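Local coordinates for beta-fructofuranosidase (Arthrobacter, PDB 3WPU), which belongs to the levansucrase/invertase family of the beta-fructosidase clan, whose members share a five-bladed beta-propeller fold, at residues A[58-63]-A[449-454]; A[423-426]-A[430-433]. All coordinates share one frame; numbering follows the deposited sequence.

Contact 1. Residues A[58-63]-A[449-454]; sequences PTVPQD and TLAPTV
Pro58 lies opposite Val454 and Val60 opposite Ala451, the latter CA atoms 7.1 Å apart, as two extended segments pass in opposite directions with no backbone ladder between them. Val60 makes the closest approach. With CG1 anti to its backbone N (chi1 178°), both of its methyls meet one ring atom of Pro452, its CD: Val60 CG1 lies 3.8 Å and Val60 CG2 3.9 Å from Pro452 CD. The CG2 branch also comes within 4.3 Å of Ala451 CB, a small methyl that meets a branched neighbour without forcing the segments further apart. At the other end of the contact, a single methyl of Val454 meets the CG-CD side of the Pro58 ring, since Val454 CG1 is 4.1 Å from Pro58 CD and equally far from Pro58 CG. Proline suits both segments: its ring is an apolar surface, and its lack of an N-H removes a donor that an extended loop would otherwise have to satisfy. The polar backbone is served from elsewhere. Gln419 grips the first segment with both ends of its amide, NE2 bonding to Pro58 O and OE1 to Val60 N, while Ala451 has a backbone bond to Ala482. Trp481 lies against Pro452, and Ile438 against Val60. No hydrogen bond joins 58-63 to 449-454, so what passes between them is apolar packing; a buried meeting of methyls and proline rings has no directional element of its own, and the backbone groups named here are bonded to other parts of the chain.

Contact 2. Residues A[423-426]-A[430-433]; sequences HYVM and LVQS
Leu430 and Met426 begin the pairing of this antiparallel beta hairpin next to its turn: Met426 N donates to Leu430 O over a short 2.7 Å, and the bond is nearly straight (169° at the hydrogen). The side chain of Met426 bends at its last torsion (chi3 -67°), which brings its CE to 3.6 Å from Leu430 CB. Flexible and unbranched, methionine can fold in this way against the partner strand. Val431 pairs with Val425 in a non-hydrogen-bonded position, and their CG2 methyls, 4.3 Å apart, share one face of the sheet; beta-branched residues are well suited to such extended backbone. The other methyl of Val431, CG1, lies 3.8 Å from His423 CB and near the plane of the imidazole, at the ring's edge. Gln432 forms the hydrogen-bonded pair with Tyr424, each N-H donating to the other's carbonyl O. On the face they share, Gln432 CG passes 3.7 Å from Met426 SD, and the chain then bends so that NE2 comes 3.4 Å from Tyr424 CB, with amide and phenol ring planes 46° apart. That buried NE2 finds its acceptor in Thr77 O, which helps to fix the amide's rotation. Ser433 closes the contact with a CH-pi interaction: its CB stands over one face of the His423 ring, 3.9 Å from the ring centroid. Strand 423-425 is one of the two outer strands of a four-stranded antiparallel sheet, consistent with the innermost strand of a propeller blade; Tyr424 packs on strands 72-81 and 340-345, His423 and Val425 reach strand 348-355, and strand 430-434 is followed across the sheet by 454-458.

How the contacts relate
From the N terminus, the chain passes through helix 30-38 and lays down segment 58-63 before entering strand 72-81. About 360 residues later it makes the hairpin of contact 2, a local loop closed by a turn of three residues. It then returns through 449-454, where contact 1 closes the far longer loop, so contact 2 falls within the span of contact 1. The two join directly: Val454 O lies 2.8 Å from Val431 N, and Ala451 N is equally far from Ser433 O, both probable hydrogen bonds. Segment 449-454 thus leads into the third strand of the hairpin's sheet while its other side packs on the early loop.

Contact 1. Residues A[58-63]-A[449-454]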
loop_
_atom_site.group_PDB
_atom_site.type_symbol
_atom_site.label_atom_id
_atom_site.label_comp_id
_atom_site.label_asym_id
_atom_site.label_seq_id
_atom_site.Cartn_x
_atom_site.Cartn_y
_atom_site.Cartn_z
ATOM N N PRO A 58 -13.289 7.355 -8.846
ATOM C CA PRO A 58 -14.014 7.225 -10.114
ATOM C C PRO A 58 -14.345 5.798 -10.421
ATOM O O PRO A 58 -13.559 4.890 -10.135
ATOM C CB PRO A 58 -13.052 7.827 -11.139
ATOM C CG PRO A 58 -12.208 8.795 -10.352
ATOM C CD PRO A 58 -12.122 8.252 -8.955
ATOM N N THR A 59 -15.533 5.588 -11.001
ATOM C CA THR A 59 -16.035 4.262 -11.258
ATOM C C THR A 59 -15.254 3.584 -12.379
ATOM O O THR A 59 -15.076 4.154 -13.470
ATOM C CB THR A 59 -17.536 4.355 -11.588
ATOM O OG1 THR A 59 -18.267 4.839 -10.446
ATOM C CG2 THR A 59 -18.118 3.005 -11.988
ATOM N N VAL A 60 -14.755 2.379 -12.099
ATOM C CA VAL A 60 -13.945 1.620 -13.046
ATOM C C VAL A 60 -14.863 0.852 -13.986
ATOM O O VAL A 60 -15.774 0.189 -13.524
ATOM C CB VAL A 60 -13.034 0.637 -12.312
ATOM C CG1 VAL A 60 -12.219 -0.201 -13.267
ATOM C CG2 VAL A 60 -12.067 1.444 -11.438
ATOM N N PRO A 61 -14.592 0.918 -15.300
ATOM C CA PRO A 61 -15.494 0.119 -16.161
ATOM C C PRO A 61 -15.293 -1.376 -15.998
ATOM O O PRO A 61 -14.183 -1.833 -15.713
ATOM C CB PRO A 61 -15.114 0.540 -17.570
ATOM C CG PRO A 61 -13.741 1.031 -17.462
ATOM C CD PRO A 61 -13.652 1.713 -16.102
ATOM N N GLN A 62 -16.377 -2.121 -16.219
ATOM C CA GLN A 62 -16.393 -3.567 -16.040
ATOM C C GLN A 62 -15.636 -4.287 -17.141
ATOM O O GLN A 62 -15.191 -5.410 -16.936
ATOM C CB GLN A 62 -17.835 -4.088 -15.960
ATOM C CG GLN A 62 -17.911 -5.517 -15.442
ATOM C CD GLN A 62 -19.289 -5.933 -14.963
ATOM O OE1 GLN A 62 -20.031 -5.142 -14.388
ATOM N NE2 GLN A 62 -19.621 -7.195 -15.166
ATOM N N ASP A 63 -15.514 -3.637 -18.296
ATOM C CA ASP A 63 -14.683 -4.139 -19.392
ATOM C C ASP A 63 -13.309 -3.525 -19.250
ATOM O O ASP A 63 -13.064 -2.386 -19.691
ATOM C CB ASP A 63 -15.307 -3.790 -20.739
ATOM C CG ASP A 63 -16.689 -4.366 -20.882
ATOM O OD1 ASP A 63 -16.789 -5.584 -21.126
ATOM O OD2 ASP A 63 -17.662 -3.599 -20.722
ATOM N N THR A 449 -5.834 -7.681 -11.873
ATOM C CA THR A 449 -5.060 -6.797 -12.757
ATOM C C THR A 449 -5.281 -5.357 -12.232
ATOM O O THR A 449 -6.226 -5.120 -11.480
ATOM C CB THR A 449 -5.523 -6.934 -14.228
ATOM O OG1 THR A 449 -4.685 -6.149 -15.087
ATOM C CG2 THR A 449 -6.989 -6.495 -14.405
ATOM N N LEU A 450 -4.411 -4.418 -12.597
ATOM C CA LEU A 450 -4.520 -3.075 -12.037
ATOM C C LEU A 450 -5.657 -2.246 -12.638
ATOM O O LEU A 450 -6.013 -2.376 -13.825
ATOM C CB LEU A 450 -3.183 -2.331 -12.142
ATOM C CG LEU A 450 -2.060 -3.011 -11.360
ATOM C CD1 LEU A 450 -0.813 -2.151 -11.508
ATOM C CD2 LEU A 450 -2.335 -3.228 -9.879
ATOM N N ALA A 451 -6.226 -1.394 -11.794
ATOM C CA ALA A 451 -7.253 -0.443 -12.200
ATOM C C ALA A 451 -6.607 0.716 -12.987
ATOM O O ALA A 451 -5.378 0.764 -13.092
ATOM C CB ALA A 451 -7.960 0.100 -10.968
ATOM N N PRO A 452 -7.429 1.660 -13.522
ATOM C CA PRO A 452 -6.844 2.893 -14.011
ATOM C C PRO A 452 -6.292 3.673 -12.820
ATOM O O PRO A 452 -6.881 3.676 -11.739
ATOM C CB PRO A 452 -8.026 3.645 -14.634
ATOM C CG PRO A 452 -9.085 2.590 -14.878
ATOM C CD PRO A 452 -8.891 1.634 -13.726
ATOM N N THR A 453 -5.169 4.321 -13.016
ATOM C CA THR A 453 -4.615 5.169 -11.992
ATOM C C THR A 453 -5.472 6.426 -11.898
ATOM O O THR A 453 -5.924 6.949 -12.924
ATOM C CB THR A 453 -3.193 5.465 -12.383
ATOM O OG1 THR A 453 -2.465 4.237 -12.319
ATOM C CG2 THR A 453 -2.531 6.512 -11.455
ATOM N N VAL A 454 -5.679 6.903 -10.677
ATOM C CA VAL A 454 -6.539 8.053 -10.455
ATOM C C VAL A 454 -5.730 9.102 -9.736
ATOM O O VAL A 454 -4.584 8.868 -9.432
ATOM C CB VAL A 454 -7.845 7.703 -9.696
ATOM C CG1 VAL A 454 -8.693 6.754 -10.525
ATOM C CG2 VAL A 454 -7.575 7.129 -8.309
#

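Contact 2. Residues A[423-426]-A[430-433]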
loop_
_atom_site.group_PDB
_atom_site.type_symbol
_atom_site.label_atom_id
_atom_site.label_comp_id
_atom_site.label_asym_id
_atom_site.label_seq_id
_atom_site.Cartn_x
_atom_site.Cartn_y
_atom_site.Cartn_z
ATOM N N HIS A 423 -4.592 -0.040 -2.583
ATOM C CA HIS A 423 -4.212 1.194 -3.207
ATOM C C HIS A 423 -2.834 1.636 -2.691
ATOM O O HIS A 423 -2.416 1.298 -1.570
ATOM C CB HIS A 423 -5.169 2.307 -2.827
ATOM C CG HIS A 423 -6.603 2.056 -3.163
ATOM N ND1 HIS A 423 -7.328 1.009 -2.645
ATOM C CD2 HIS A 423 -7.462 2.772 -3.921
ATOM C CE1 HIS A 423 -8.575 1.089 -3.079
ATOM N NE2 HIS A 423 -8.680 2.149 -3.857
ATOM N N TYR A 424 -2.158 2.399 -3.526
ATOM C CA TYR A 424 -0.843 2.923 -3.186
ATOM C C TYR A 424 -0.750 4.321 -3.750
ATOM O O TYR A 424 -0.977 4.532 -4.941
ATOM C CB TYR A 424 0.233 2.003 -3.779
ATOM C CG TYR A 424 1.624 2.513 -3.503
ATOM C CD1 TYR A 424 2.252 2.261 -2.292
ATOM C CD2 TYR A 424 2.282 3.271 -4.447
ATOM C CE1 TYR A 424 3.504 2.777 -2.009
ATOM C CE2 TYR A 424 3.551 3.782 -4.187
ATOM C CZ TYR A 424 4.162 3.524 -2.994
ATOM O OH TYR A 424 5.439 4.013 -2.704
ATOM N N VAL A 425 -0.406 5.286 -2.879
ATOM C CA VAL A 425 -0.336 6.695 -3.252
ATOM C C VAL A 425 1.084 7.033 -3.726
ATOM O O VAL A 425 2.057 6.825 -3.001
ATOM C CB VAL A 425 -0.726 7.619 -2.066
ATOM C CG1 VAL A 425 -0.829 9.050 -2.546
ATOM C CG2 VAL A 425 -2.044 7.149 -1.442
ATOM N N MET A 426 1.152 7.547 -4.949
ATOM C CA MET A 426 2.373 7.829 -5.670
ATOM C C MET A 426 2.598 9.328 -5.689
ATOM O O MET A 426 1.701 10.111 -5.368
ATOM C CB MET A 426 2.233 7.314 -7.105
ATOM C CG MET A 426 1.865 5.852 -7.135
ATOM S SD MET A 426 1.890 5.043 -8.754
ATOM C CE MET A 426 0.523 5.889 -9.558
ATOM N N LEU A 430 -1.092 10.630 -7.354
ATOM C CA LEU A 430 -1.627 9.556 -8.208
ATOM C C LEU A 430 -1.813 8.276 -7.374
ATOM O O LEU A 430 -1.051 7.978 -6.471
ATOM C CB LEU A 430 -0.737 9.299 -9.412
ATOM C CG LEU A 430 -0.513 10.452 -10.395
ATOM C CD1 LEU A 430 0.271 9.955 -11.612
ATOM C CD2 LEU A 430 -1.838 11.084 -10.839
ATOM N N VAL A 431 -2.862 7.526 -7.656
ATOM C CA VAL A 431 -3.181 6.379 -6.837
ATOM C C VAL A 431 -3.389 5.181 -7.746
ATOM O O VAL A 431 -4.257 5.198 -8.641
ATOM C CB VAL A 431 -4.434 6.600 -5.961
ATOM C CG1 VAL A 431 -4.680 5.357 -5.110
ATOM C CG2 VAL A 431 -4.285 7.863 -5.090
ATOM N N GLN A 432 -2.570 4.150 -7.541
ATOM C CA GLN A 432 -2.715 2.886 -8.283
ATOM C C GLN A 432 -3.345 1.857 -7.356
ATOM O O GLN A 432 -3.208 1.934 -6.157
ATOM C CB GLN A 432 -1.369 2.392 -8.815
ATOM C CG GLN A 432 -0.260 2.183 -7.779
ATOM C CD GLN A 432 -0.069 0.754 -7.330
ATOM O OE1 GLN A 432 -0.936 -0.124 -7.541
ATOM N NE2 GLN A 432 1.063 0.498 -6.702
ATOM N N SER A 433 -4.093 0.906 -7.931
ATOM C CA SER A 433 -4.816 -0.089 -7.141
ATOM C C SER A 433 -5.100 -1.283 -8.053
ATOM O O SER A 433 -4.961 -1.133 -9.257
ATOM C CB SER A 433 -6.149 0.499 -6.650
ATOM O OG SER A 433 -6.996 0.913 -7.712
#